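Local coordinates for protein phenylacetaldehyde dehydrogenase (Burkholderia cenocepacia, PDB 4O5H) that probably oxidises phenylacetaldehyde to phenylacetate with NAD+ as electron acceptor, as a member of the aldehyde dehydrogenase family, at residues I35-S40 with F229-V234; R79-D82 with W86-A89; G144-I149 with A198-C203; A192-P197 with S281-G286; A247-P252 with K267-A272. One frame throughout, in Å; residues are numbered along the deposited sequence.

Overall arrangement
From the N terminus, contact 1 opens first, tying the hairpin of strands 33-35 and 38-40 to the loop before strand 234-236. The wide loop it closes holds contact 2, a short closure between successive helices, and contact 3, which joins the end of helix 124-145 to that of helix 187-201. Contact 4 starts on the same helix 187-201 and ends on strand 279-283; it crosses both contact 1 and contact 3. Contact 5 is nested inside contact 4 and pairs helices 241-250 and 263-275. Contacts 1, 2 and 3 touch one another through Val233, Trp86, Leu199 and Cys203; contact 4 meets contact 1 at Ile195 and Val234, its nearest atoms about 5 Å from contact 5.

Contact 1: I35-S40 with F229-V234; sequences IGAEWS and FPDGVV
Gly36 and Gly232 bring two turns together, their CA atoms 4.0 Å apart, but the link between the backbones is made by water rather than directly. Gly36 O and Gly232 N are too far apart for a bond, and one water fills the place between them. It donates to Gly36 O at 2.6 Å and accepts from Gly232 N at 2.8 Å. Its second proton goes to Val234 O, 2.9 Å from the water, so three backbone groups hold it. Asn235 makes a second bridge through its side-chain amide, with OD1 accepting from Gly36 N and ND2 donating to Gly232 O.

The van der Waals part is small and lies near the surface. The carboxylate of Asp231 lies against the methyl of Ala37, with OD2 3.4 Å and CG 3.6 Å from Ala37 CB. Asp231 CG is anti to the carbonyl carbon (chi1 -67°), which lays the carboxylate alongside Ala37.

Within each segment a turn bond fixes the shape: Glu38 N donates to Ile35 O at 3.1 Å, and Val233 N to Pro230 O at 3.2 Å. The first closes a type II' turn with Gly36 second, the second a type II turn with Gly232 third, both glycines at positive phi. The arrangement is characteristic of a two-residue beta hairpin whose tip docks on the turn leading into a strand of the Rossmann-like sheet.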
# COMPACT_ATOMS: atom_id res chain seq x y z
N ILE A 35 10.92 21.77 15.42
CA ILE A 35 9.84 21.07 16.09
C ILE A 35 8.72 22.06 16.37
O ILE A 35 8.83 22.92 17.26
CB ILE A 35 10.33 20.39 17.38
CG1 ILE A 35 11.37 19.36 17.00
CG2 ILE A 35 9.18 19.72 18.15
CD1 ILE A 35 12.01 18.64 18.14
N GLY A 36 7.66 21.96 15.59
CA GLY A 36 6.58 22.92 15.68
C GLY A 36 7.10 24.33 15.37
O GLY A 36 7.84 24.52 14.41
N ALA A 37 6.74 25.29 16.23
CA ALA A 37 7.14 26.67 16.06
C ALA A 37 8.57 26.98 16.52
O ALA A 37 9.02 28.11 16.35
CB ALA A 37 6.17 27.57 16.77
N GLU A 38 9.31 26.00 17.03
CA GLU A 38 10.65 26.27 17.56
C GLU A 38 11.76 25.48 16.92
O GLU A 38 11.60 24.31 16.61
CB GLU A 38 10.68 25.99 19.05
CG GLU A 38 9.81 26.97 19.77
CD GLU A 38 9.48 26.62 21.19
OE1 GLU A 38 9.84 25.52 21.69
OE2 GLU A 38 8.83 27.49 21.83
N TRP A 39 12.92 26.12 16.78
CA TRP A 39 14.15 25.43 16.58
C TRP A 39 14.68 24.96 17.95
O TRP A 39 14.81 25.75 18.87
CB TRP A 39 15.19 26.34 15.89
CG TRP A 39 14.79 26.71 14.48
CD1 TRP A 39 14.09 27.79 14.10
CD2 TRP A 39 15.02 25.93 13.31
NE1 TRP A 39 13.86 27.75 12.74
CE2 TRP A 39 14.44 26.61 12.23
CE3 TRP A 39 15.70 24.73 13.06
CZ2 TRP A 39 14.55 26.13 10.92
CZ3 TRP A 39 15.78 24.27 11.77
CH2 TRP A 39 15.20 24.95 10.72
N SER A 40 14.96 23.67 18.06
CA SER A 40 15.17 23.05 19.36
C SER A 40 16.35 22.09 19.39
O SER A 40 16.61 21.39 18.43
CB SER A 40 13.95 22.22 19.71
OG SER A 40 12.84 23.07 19.94
N PHE A 229 5.30 28.61 5.26
CA PHE A 229 4.44 27.50 5.74
C PHE A 229 4.10 27.64 7.22
O PHE A 229 4.94 28.00 7.99
CB PHE A 229 5.09 26.16 5.47
CG PHE A 229 5.09 25.79 3.99
CD1 PHE A 229 4.02 25.13 3.44
CD2 PHE A 229 6.16 26.15 3.16
CE1 PHE A 229 4.00 24.81 2.09
CE2 PHE A 229 6.14 25.86 1.81
CZ PHE A 229 5.07 25.17 1.27
N PRO A 230 2.86 27.33 7.61
CA PRO A 230 2.51 27.47 9.02
C PRO A 230 3.34 26.53 9.87
O PRO A 230 3.75 25.45 9.42
CB PRO A 230 1.04 27.05 9.05
CG PRO A 230 0.51 27.42 7.71
CD PRO A 230 1.66 27.17 6.77
N ASP A 231 3.59 26.94 11.09
CA ASP A 231 4.35 26.12 12.02
C ASP A 231 3.73 24.73 12.22
O ASP A 231 2.50 24.59 12.33
CB ASP A 231 4.45 26.82 13.38
CG ASP A 231 5.29 28.08 13.32
OD1 ASP A 231 6.34 28.13 12.63
OD2 ASP A 231 4.88 29.05 13.95
N GLY A 232 4.60 23.72 12.25
CA GLY A 232 4.20 22.36 12.50
C GLY A 232 3.80 21.59 11.24
O GLY A 232 3.58 20.39 11.31
N VAL A 233 3.68 22.28 10.11
CA VAL A 233 3.38 21.61 8.86
C VAL A 233 4.54 20.71 8.41
O VAL A 233 4.31 19.62 7.91
CB VAL A 233 2.97 22.63 7.75
CG1 VAL A 233 2.79 21.94 6.42
CG2 VAL A 233 1.65 23.26 8.18
N VAL A 234 5.77 21.21 8.59
CA VAL A 234 6.98 20.43 8.42
C VAL A 234 7.79 20.52 9.71
O VAL A 234 8.06 21.61 10.21
CB VAL A 234 7.83 20.89 7.22
CG1 VAL A 234 9.04 19.98 7.05
CG2 VAL A 234 7.00 20.86 5.93
O HOH W 1 7.33 23.91 11.89

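Contact 2: R79-D82 with W86-A89; sequences RAFD and WRTA
Arg87 NH1 is gripped by two partners: it donates to Phe81 O at 3.1 Å, and more weakly to a water. The N-H points almost straight at the carbonyl oxygen (161°), which lies near the guanidinium plane, while the donor stands 32° off the carbonyl plane. The extended run of Arg87 from CG to NE carries the group there, passing the helix end so that CD lies 3.2 Å from Asp82 O. NH1 also comes within 3.9 Å of Phe81 CE2, with ring and guanidinium planes 83° apart.

Phe81 and Asp82 are the last residues of helix 67-82, and five residues after Asp82, Arg87 belongs to the short, weakly bonded helix 85-88, so the contact closes the short connection between consecutive helices. A cation beside the carbonyls of a helix C terminus would probably be favoured by the helix dipole.

The bridging water donates to Asp82 OD1 at 2.6 Å. That carboxylate has a salt bridge to Arg78; Asp82 OD1 is 4.6 Å from Arg87 NH1 and well out of the guanidinium plane, so no N-H is directed at it. Trp86 CB rests on Ala80 O at 3.7 Å, and the indole NE1 donates to Cys203 O.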
# COMPACT_ATOMS: atom_id res chain seq x y z
N ARG A 79 -1.21 18.68 15.55
CA ARG A 79 -1.90 19.96 15.85
C ARG A 79 -2.06 20.79 14.57
O ARG A 79 -3.13 21.34 14.33
CB ARG A 79 -1.12 20.84 16.85
CG ARG A 79 -1.36 20.50 18.31
CD ARG A 79 -0.74 21.54 19.27
NE ARG A 79 0.72 21.64 19.11
CZ ARG A 79 1.61 20.80 19.67
NH1 ARG A 79 1.24 19.78 20.42
NH2 ARG A 79 2.90 21.00 19.47
N ALA A 80 -1.02 20.83 13.76
CA ALA A 80 -1.05 21.64 12.52
C ALA A 80 -2.08 21.10 11.54
O ALA A 80 -2.65 21.86 10.77
CB ALA A 80 0.32 21.71 11.87
N PHE A 81 -2.29 19.80 11.55
CA PHE A 81 -3.26 19.18 10.63
C PHE A 81 -4.67 19.26 11.18
O PHE A 81 -5.62 19.51 10.44
CB PHE A 81 -2.91 17.70 10.35
CG PHE A 81 -3.83 17.03 9.37
CD1 PHE A 81 -3.63 17.15 8.02
CD2 PHE A 81 -4.93 16.29 9.82
CE1 PHE A 81 -4.49 16.55 7.10
CE2 PHE A 81 -5.80 15.68 8.93
CZ PHE A 81 -5.61 15.83 7.57
N ASP A 82 -4.80 19.06 12.48
CA ASP A 82 -6.11 18.96 13.13
C ASP A 82 -6.78 20.30 13.40
O ASP A 82 -8.01 20.38 13.44
CB ASP A 82 -5.98 18.21 14.46
CG ASP A 82 -5.63 16.73 14.26
OD1 ASP A 82 -5.92 16.18 13.18
OD2 ASP A 82 -5.09 16.15 15.20
N TRP A 86 -3.29 25.58 8.40
CA TRP A 86 -3.06 24.62 7.31
C TRP A 86 -4.30 23.80 7.02
O TRP A 86 -4.57 23.46 5.86
CB TRP A 86 -1.91 23.69 7.62
CG TRP A 86 -1.40 22.87 6.46
CD1 TRP A 86 -1.37 21.51 6.39
CD2 TRP A 86 -0.76 23.34 5.28
NE1 TRP A 86 -0.80 21.10 5.24
CE2 TRP A 86 -0.40 22.19 4.52
CE3 TRP A 86 -0.46 24.61 4.76
CZ2 TRP A 86 0.23 22.28 3.29
CZ3 TRP A 86 0.19 24.68 3.53
CH2 TRP A 86 0.50 23.51 2.80
N ARG A 87 -5.09 23.53 8.06
CA ARG A 87 -6.33 22.78 7.86
C ARG A 87 -7.31 23.49 6.94
O ARG A 87 -7.93 22.85 6.13
CB ARG A 87 -7.01 22.47 9.17
CG ARG A 87 -8.25 21.60 9.03
CD ARG A 87 -8.78 21.16 10.40
NE ARG A 87 -9.84 20.15 10.27
CZ ARG A 87 -9.66 18.83 10.10
NH1 ARG A 87 -8.44 18.28 9.99
NH2 ARG A 87 -10.74 18.04 10.03
N THR A 88 -7.40 24.79 7.01
CA THR A 88 -8.38 25.51 6.20
C THR A 88 -7.76 26.27 5.02
O THR A 88 -8.43 27.02 4.36
CB THR A 88 -9.10 26.50 7.07
OG1 THR A 88 -8.14 27.32 7.75
CG2 THR A 88 -9.91 25.77 8.12
N ALA A 89 -6.48 26.08 4.78
CA ALA A 89 -5.83 26.71 3.66
C ALA A 89 -6.53 26.29 2.33
O ALA A 89 -6.98 25.16 2.17
CB ALA A 89 -4.37 26.29 3.62
O HOH W 2 -8.16 15.75 11.84

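Contact 3: G144-I149 with A198-C203; sequences GWATKI and ALATGC
Ala146 against Ala200 is a close, buried packing contact between two helix ends: Ala146 lies at the C-terminal end of helix 124-145, and Ala200 in the last turn of helix 187-201. The small side chains let the backbones come near, with the CA atoms of Ala146 and Ala200 4.5 Å apart. Ala200 O lies 3.5 Å from both CA and CB of Ala146, the CA approach being a CH...O contact (139° at the hydrogen).

Ile149 extends the packing. Its CG1 is anti to its carbonyl carbon (chi1 -68°), and CD1 reaches the same Ala200 O at 3.9 Å and the methyl CG2 of Thr201 at 4.0 Å, the two side chains crossing at about a right angle. Ile497, on helix 493-499, packs on both Ile149 and Ala200.

Each helix end has its own closure. Gly202, at positive phi, completes a Schellman motif, with Cys203 N bonded to Ala198 O at 2.8 Å and Gly202 N to Leu199 O. On the other side Trp145 to Lys148 form a type I turn, and Lys148 NZ folds back to Gly144 O at 2.8 Å, in the carbonyl plane on a lone pair.

Because Arg94 NH2 donates to it, the buried Ala200 O is satisfied without a donor from 144-149; the segments themselves meet by van der Waals packing and one CH...O contact.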
# COMPACT_ATOMS: atom_id res chain seq x y z
N GLY A 144 1.69 22.30 -8.61
CA GLY A 144 0.63 22.33 -9.62
C GLY A 144 -0.44 21.27 -9.38
O GLY A 144 -1.56 21.45 -9.86
N TRP A 145 -0.12 20.16 -8.67
CA TRP A 145 -1.15 19.20 -8.31
C TRP A 145 -2.06 19.69 -7.20
O TRP A 145 -3.20 19.21 -7.10
CB TRP A 145 -0.59 17.82 -7.90
CG TRP A 145 -0.26 16.95 -9.08
CD1 TRP A 145 0.93 16.50 -9.43
CD2 TRP A 145 -1.18 16.49 -10.09
NE1 TRP A 145 0.85 15.74 -10.59
CE2 TRP A 145 -0.44 15.71 -11.00
CE3 TRP A 145 -2.55 16.60 -10.26
CZ2 TRP A 145 -1.01 15.13 -12.12
CZ3 TRP A 145 -3.12 16.06 -11.36
CH2 TRP A 145 -2.36 15.30 -12.27
N ALA A 146 -1.63 20.68 -6.42
CA ALA A 146 -2.42 21.10 -5.29
C ALA A 146 -3.82 21.57 -5.70
O ALA A 146 -4.78 21.36 -4.92
CB ALA A 146 -1.70 22.17 -4.51
N THR A 147 -3.96 22.15 -6.90
CA THR A 147 -5.24 22.64 -7.35
C THR A 147 -5.99 21.67 -8.26
O THR A 147 -7.07 22.01 -8.72
CB THR A 147 -5.09 23.99 -8.10
OG1 THR A 147 -3.99 23.91 -9.00
CG2 THR A 147 -4.80 25.12 -7.06
N LYS A 148 -5.44 20.47 -8.48
CA LYS A 148 -5.93 19.56 -9.51
C LYS A 148 -6.20 18.15 -8.98
O LYS A 148 -6.22 17.18 -9.76
CB LYS A 148 -4.93 19.54 -10.63
CG LYS A 148 -4.77 20.89 -11.30
CD LYS A 148 -3.60 20.93 -12.23
CE LYS A 148 -3.31 22.35 -12.73
NZ LYS A 148 -2.83 23.24 -11.63
N ILE A 149 -6.40 18.02 -7.68
CA ILE A 149 -6.73 16.70 -7.12
C ILE A 149 -8.24 16.53 -7.27
O ILE A 149 -8.98 17.36 -6.76
CB ILE A 149 -6.30 16.63 -5.67
CG1 ILE A 149 -4.77 16.65 -5.62
CG2 ILE A 149 -6.77 15.33 -5.01
CD1 ILE A 149 -4.23 17.20 -4.33
N ALA A 198 3.16 15.59 0.09
CA ALA A 198 2.46 15.86 1.35
C ALA A 198 1.92 17.26 1.42
O ALA A 198 0.75 17.47 1.74
CB ALA A 198 3.39 15.61 2.52
N LEU A 199 2.73 18.24 1.07
CA LEU A 199 2.28 19.60 1.07
C LEU A 199 1.18 19.85 0.05
O LEU A 199 0.21 20.58 0.33
CB LEU A 199 3.44 20.54 0.84
CG LEU A 199 4.59 20.45 1.86
CD1 LEU A 199 5.69 21.42 1.52
CD2 LEU A 199 4.09 20.74 3.25
N ALA A 200 1.32 19.26 -1.12
CA ALA A 200 0.35 19.46 -2.21
C ALA A 200 -1.02 18.94 -1.83
O ALA A 200 -2.00 19.53 -2.21
CB ALA A 200 0.84 18.74 -3.47
N THR A 201 -1.07 17.83 -1.09
CA THR A 201 -2.32 17.22 -0.70
C THR A 201 -2.90 17.74 0.62
O THR A 201 -4.05 17.39 0.99
CB THR A 201 -2.19 15.69 -0.56
OG1 THR A 201 -1.13 15.38 0.35
CG2 THR A 201 -1.88 15.08 -1.89
N GLY A 202 -2.14 18.52 1.36
CA GLY A 202 -2.65 19.05 2.64
C GLY A 202 -2.25 18.23 3.85
O GLY A 202 -2.75 18.44 4.94
N CYS A 203 -1.33 17.29 3.67
CA CYS A 203 -0.77 16.55 4.81
C CYS A 203 0.17 17.46 5.66
O CYS A 203 0.55 18.56 5.20
CB CYS A 203 0.01 15.35 4.31
SG CYS A 203 -0.98 14.11 3.44

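Contact 4: A192-P197 with S281-G286; sequences AWKIAP and SLELGG
Lys194 and Glu283 pass each other near their ends, pointing in opposing senses, the lysine reaching out from helix 187-201 and the glutamate from the end of strand 279-283. The backbones stay well separated: even the closest CA atoms, those of Lys194 and Ser281, are 10.2 Å apart. The side-chain ends span the gap, with NZ of Lys194 and OE1 of Glu283 in a salt bridge of 3.3 Å, a long approach that gives no hydrogen bond.

Lys194 bends at chi2 (-65°) and again at chi4, while Glu283, whose CB points toward the helix, folds at chi2 (72°) and turns its carboxylate back alongside its own strand. Glu283 OE2 thereby comes 2.9 Å from Ser281 OG, a weak hydrogen bond.

Segment 281-286 carries the sequence LELGG of the aldehyde dehydrogenase glutamate signature. Glu283 matches the glutamate of that signature, which in relatives acts as a general base, so it is probably an active-site residue here; it is the final residue of strand 279-283, which lies parallel to 256-260 in the Rossmann-like sheet.

A water joins the two sides as well. It accepts from Lys194 NZ at 2.9 Å, donates to Glu283 OE1 at 2.5 Å, and lies 2.9 Å from Ser281 OG; a further approach to Ser281 O is weak. Lys194 NZ also has a salt bridge to Glu491 and a bond to Thr260 OG1, so several groups fix this buried ammonium. Leu282, whose CB points away from the helix, and Leu284 just after the strand pack on Met277 of the second subunit.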
# COMPACT_ATOMS: atom_id res chain seq x y z
N ALA A 192 12.73 16.16 -0.63
CA ALA A 192 11.75 16.79 -1.51
C ALA A 192 10.72 15.78 -2.00
O ALA A 192 9.51 16.06 -2.01
CB ALA A 192 12.43 17.46 -2.67
N TRP A 193 11.19 14.61 -2.42
CA TRP A 193 10.26 13.59 -2.90
C TRP A 193 9.20 13.22 -1.84
O TRP A 193 8.08 12.94 -2.20
CB TRP A 193 10.97 12.34 -3.28
CG TRP A 193 11.72 12.44 -4.53
CD1 TRP A 193 11.92 13.54 -5.30
CD2 TRP A 193 12.41 11.39 -5.14
NE1 TRP A 193 12.71 13.23 -6.36
CE2 TRP A 193 13.01 11.90 -6.30
CE3 TRP A 193 12.52 10.02 -4.87
CZ2 TRP A 193 13.74 11.11 -7.17
CZ3 TRP A 193 13.24 9.21 -5.73
CH2 TRP A 193 13.86 9.77 -6.87
N LYS A 194 9.56 13.22 -0.58
CA LYS A 194 8.60 12.85 0.48
C LYS A 194 7.76 14.03 0.90
O LYS A 194 6.60 13.88 1.24
CB LYS A 194 9.30 12.36 1.74
CG LYS A 194 10.28 11.23 1.58
CD LYS A 194 9.66 9.96 1.15
CE LYS A 194 10.56 8.78 1.50
NZ LYS A 194 10.38 7.73 0.46
N ILE A 195 8.36 15.19 1.00
CA ILE A 195 7.64 16.35 1.55
C ILE A 195 6.68 16.97 0.51
O ILE A 195 5.59 17.35 0.85
CB ILE A 195 8.65 17.43 2.04
CG1 ILE A 195 9.43 16.90 3.24
CG2 ILE A 195 7.95 18.74 2.40
CD1 ILE A 195 10.60 17.80 3.62
N ALA A 196 7.12 17.06 -0.76
CA ALA A 196 6.35 17.83 -1.74
C ALA A 196 4.92 17.28 -1.95
O ALA A 196 3.97 18.04 -1.91
CB ALA A 196 7.08 18.01 -3.04
N PRO A 197 4.76 15.97 -2.09
CA PRO A 197 3.41 15.47 -2.30
C PRO A 197 2.55 15.63 -1.07
O PRO A 197 1.33 15.79 -1.19
CB PRO A 197 3.61 13.98 -2.60
CG PRO A 197 5.05 13.77 -2.84
CD PRO A 197 5.79 14.94 -2.28
N SER A 281 4.42 3.27 2.48
CA SER A 281 5.05 3.28 1.19
C SER A 281 6.51 2.93 1.43
O SER A 281 7.15 3.55 2.31
CB SER A 281 4.93 4.70 0.57
OG SER A 281 5.61 4.76 -0.66
N LEU A 282 7.03 1.95 0.69
CA LEU A 282 8.36 1.40 0.95
C LEU A 282 9.16 1.25 -0.32
O LEU A 282 8.78 0.50 -1.22
CB LEU A 282 8.25 0.03 1.64
CG LEU A 282 7.40 -0.07 2.90
CD1 LEU A 282 7.25 -1.53 3.32
CD2 LEU A 282 7.99 0.73 4.07
N GLU A 283 10.24 2.02 -0.42
CA GLU A 283 11.14 1.96 -1.56
C GLU A 283 12.44 1.37 -1.04
O GLU A 283 13.15 2.01 -0.25
CB GLU A 283 11.35 3.35 -2.18
CG GLU A 283 10.17 3.88 -2.98
CD GLU A 283 8.98 4.31 -2.10
OE1 GLU A 283 9.21 5.08 -1.12
OE2 GLU A 283 7.79 3.87 -2.39
N LEU A 284 12.73 0.13 -1.44
CA LEU A 284 13.69 -0.66 -0.71
C LEU A 284 14.89 -1.04 -1.58
O LEU A 284 15.34 -0.22 -2.39
CB LEU A 284 13.01 -1.89 -0.10
CG LEU A 284 11.73 -1.59 0.69
CD1 LEU A 284 11.13 -2.88 1.21
CD2 LEU A 284 12.03 -0.66 1.85
N GLY A 285 15.46 -2.22 -1.38
CA GLY A 285 16.70 -2.56 -2.02
C GLY A 285 16.56 -2.86 -3.52
O GLY A 285 15.47 -2.98 -4.06
N GLY A 286 17.71 -2.96 -4.17
CA GLY A 286 17.75 -3.30 -5.58
C GLY A 286 19.03 -4.00 -5.97
O GLY A 286 20.06 -3.88 -5.28
O HOH W 3 7.78 6.34 0.50

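Contact 5: A247-P252 with K267-A272; sequences ALSRDP and KTIGHA
Ser249 holds its OG between the backbone N and the carbonyl carbon (chi1 72°), a setting that turns the hydroxyl toward the neighbouring helix while letting it bond to Ala246 O in its own. The oxygen then lies 3.6 Å from the methyl CB of Ala272. Ile269 is deposited in two conformers. In the one described, chi2 of -75° swings CD1 to 3.6 Å from Ser249 CB, so this last approach is less certain than the one to Ala272.

Ala272 CB also meets Arg250, whose CG is 4.0 Å away. Beyond that point the arginine turns aside: Ala247 CA lies against one face of its guanidinium, off toward the rim and 3.6 Å above the plane, and NH2 makes a salt bridge to Glu67.

Helix 241-250 leads toward strand 256-260, and helix 263-275 then crosses over from it to the parallel strand 279-283, a beta-alpha-beta unit of the Rossmann-like fold. Ser249 and Ala272, both small, let the helices come close, with the CA atoms of Arg250 and Ala272 5.1 Å apart and those of Ser249 and Ile269 5.9 Å.

No direct hydrogen bond joins the segments, although Arg250 O accepts from Asn276 ND2 just past helix 263-275. Another side of that helix faces the second subunit, where His271 meets His271 of that chain and Lys267 NZ bonds to Asp275 O, also on it.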
# COMPACT_ATOMS: atom_id res chain seq x y z
N ALA A 247 11.24 5.23 16.55
CA ALA A 247 10.20 5.87 17.32
C ALA A 247 9.14 6.53 16.43
O ALA A 247 7.94 6.48 16.73
CB ALA A 247 10.79 6.90 18.25
N LEU A 248 9.57 7.11 15.33
CA LEU A 248 8.64 7.71 14.40
C LEU A 248 7.71 6.63 13.81
O LEU A 248 6.49 6.78 13.80
CB LEU A 248 9.40 8.44 13.30
CG LEU A 248 8.54 9.13 12.24
CD1 LEU A 248 7.50 10.06 12.90
CD2 LEU A 248 9.45 9.89 11.28
N SER A 249 8.31 5.52 13.38
CA SER A 249 7.54 4.42 12.77
C SER A 249 6.48 3.82 13.67
O SER A 249 5.42 3.39 13.18
CB SER A 249 8.46 3.31 12.24
OG SER A 249 9.05 2.55 13.29
N ARG A 250 6.71 3.80 14.99
CA ARG A 250 5.80 3.19 15.95
C ARG A 250 4.73 4.14 16.49
O ARG A 250 3.86 3.73 17.25
CB ARG A 250 6.57 2.71 17.19
CG ARG A 250 7.64 1.69 17.01
CD ARG A 250 8.08 1.15 18.39
NE ARG A 250 8.59 2.23 19.27
CZ ARG A 250 9.88 2.59 19.36
NH1 ARG A 250 10.80 1.97 18.63
NH2 ARG A 250 10.26 3.58 20.16
N ASP A 251 4.82 5.43 16.16
CA ASP A 251 3.92 6.39 16.77
C ASP A 251 2.52 6.18 16.20
O ASP A 251 2.35 6.24 15.00
CB ASP A 251 4.40 7.82 16.56
CG ASP A 251 3.75 8.79 17.51
OD1 ASP A 251 2.52 8.84 17.59
OD2 ASP A 251 4.49 9.55 18.21
N PRO A 252 1.51 5.93 17.06
CA PRO A 252 0.18 5.66 16.49
C PRO A 252 -0.49 6.91 15.99
O PRO A 252 -1.55 6.83 15.41
CB PRO A 252 -0.59 5.03 17.67
CG PRO A 252 0.11 5.57 18.91
CD PRO A 252 1.57 5.64 18.51
N LYS A 267 11.21 -3.80 6.29
CA LYS A 267 10.32 -4.76 6.93
C LYS A 267 10.08 -4.39 8.39
O LYS A 267 8.95 -4.41 8.85
CB LYS A 267 10.85 -6.19 6.80
CG LYS A 267 10.74 -6.69 5.38
CD LYS A 267 11.31 -8.06 5.18
CE LYS A 267 11.16 -8.42 3.73
NZ LYS A 267 11.83 -9.69 3.43
N THR A 268 11.14 -4.01 9.11
CA THR A 268 11.02 -3.59 10.50
C THR A 268 10.05 -2.42 10.65
O THR A 268 9.18 -2.42 11.53
CB THR A 268 12.41 -3.22 11.06
OG1 THR A 268 13.24 -4.37 11.00
CG2 THR A 268 12.31 -2.81 12.54
N ILE A 269 10.24 -1.42 9.78
CA ILE A 269 9.41 -0.24 9.74
C ILE A 269 7.97 -0.64 9.47
O ILE A 269 7.05 -0.17 10.14
CB ILE A 269 9.93 0.74 8.66
CG1 ILE A 269 11.30 1.33 9.04
CG2 ILE A 269 8.94 1.86 8.42
CD1 ILE A 269 11.27 2.39 10.13
N GLY A 270 7.77 -1.51 8.49
CA GLY A 270 6.44 -1.91 8.12
C GLY A 270 5.72 -2.69 9.21
O GLY A 270 4.51 -2.50 9.40
N HIS A 271 6.44 -3.55 9.92
CA HIS A 271 5.82 -4.28 11.01
C HIS A 271 5.37 -3.31 12.14
O HIS A 271 4.29 -3.44 12.68
CB HIS A 271 6.76 -5.35 11.62
CG HIS A 271 7.01 -6.54 10.75
ND1 HIS A 271 6.02 -7.44 10.41
CD2 HIS A 271 8.14 -6.99 10.17
CE1 HIS A 271 6.53 -8.36 9.62
NE2 HIS A 271 7.82 -8.13 9.48
N ALA A 272 6.17 -2.29 12.41
CA ALA A 272 5.77 -1.26 13.38
C ALA A 272 4.53 -0.53 12.87
O ALA A 272 3.58 -0.28 13.64
CB ALA A 272 6.92 -0.28 13.62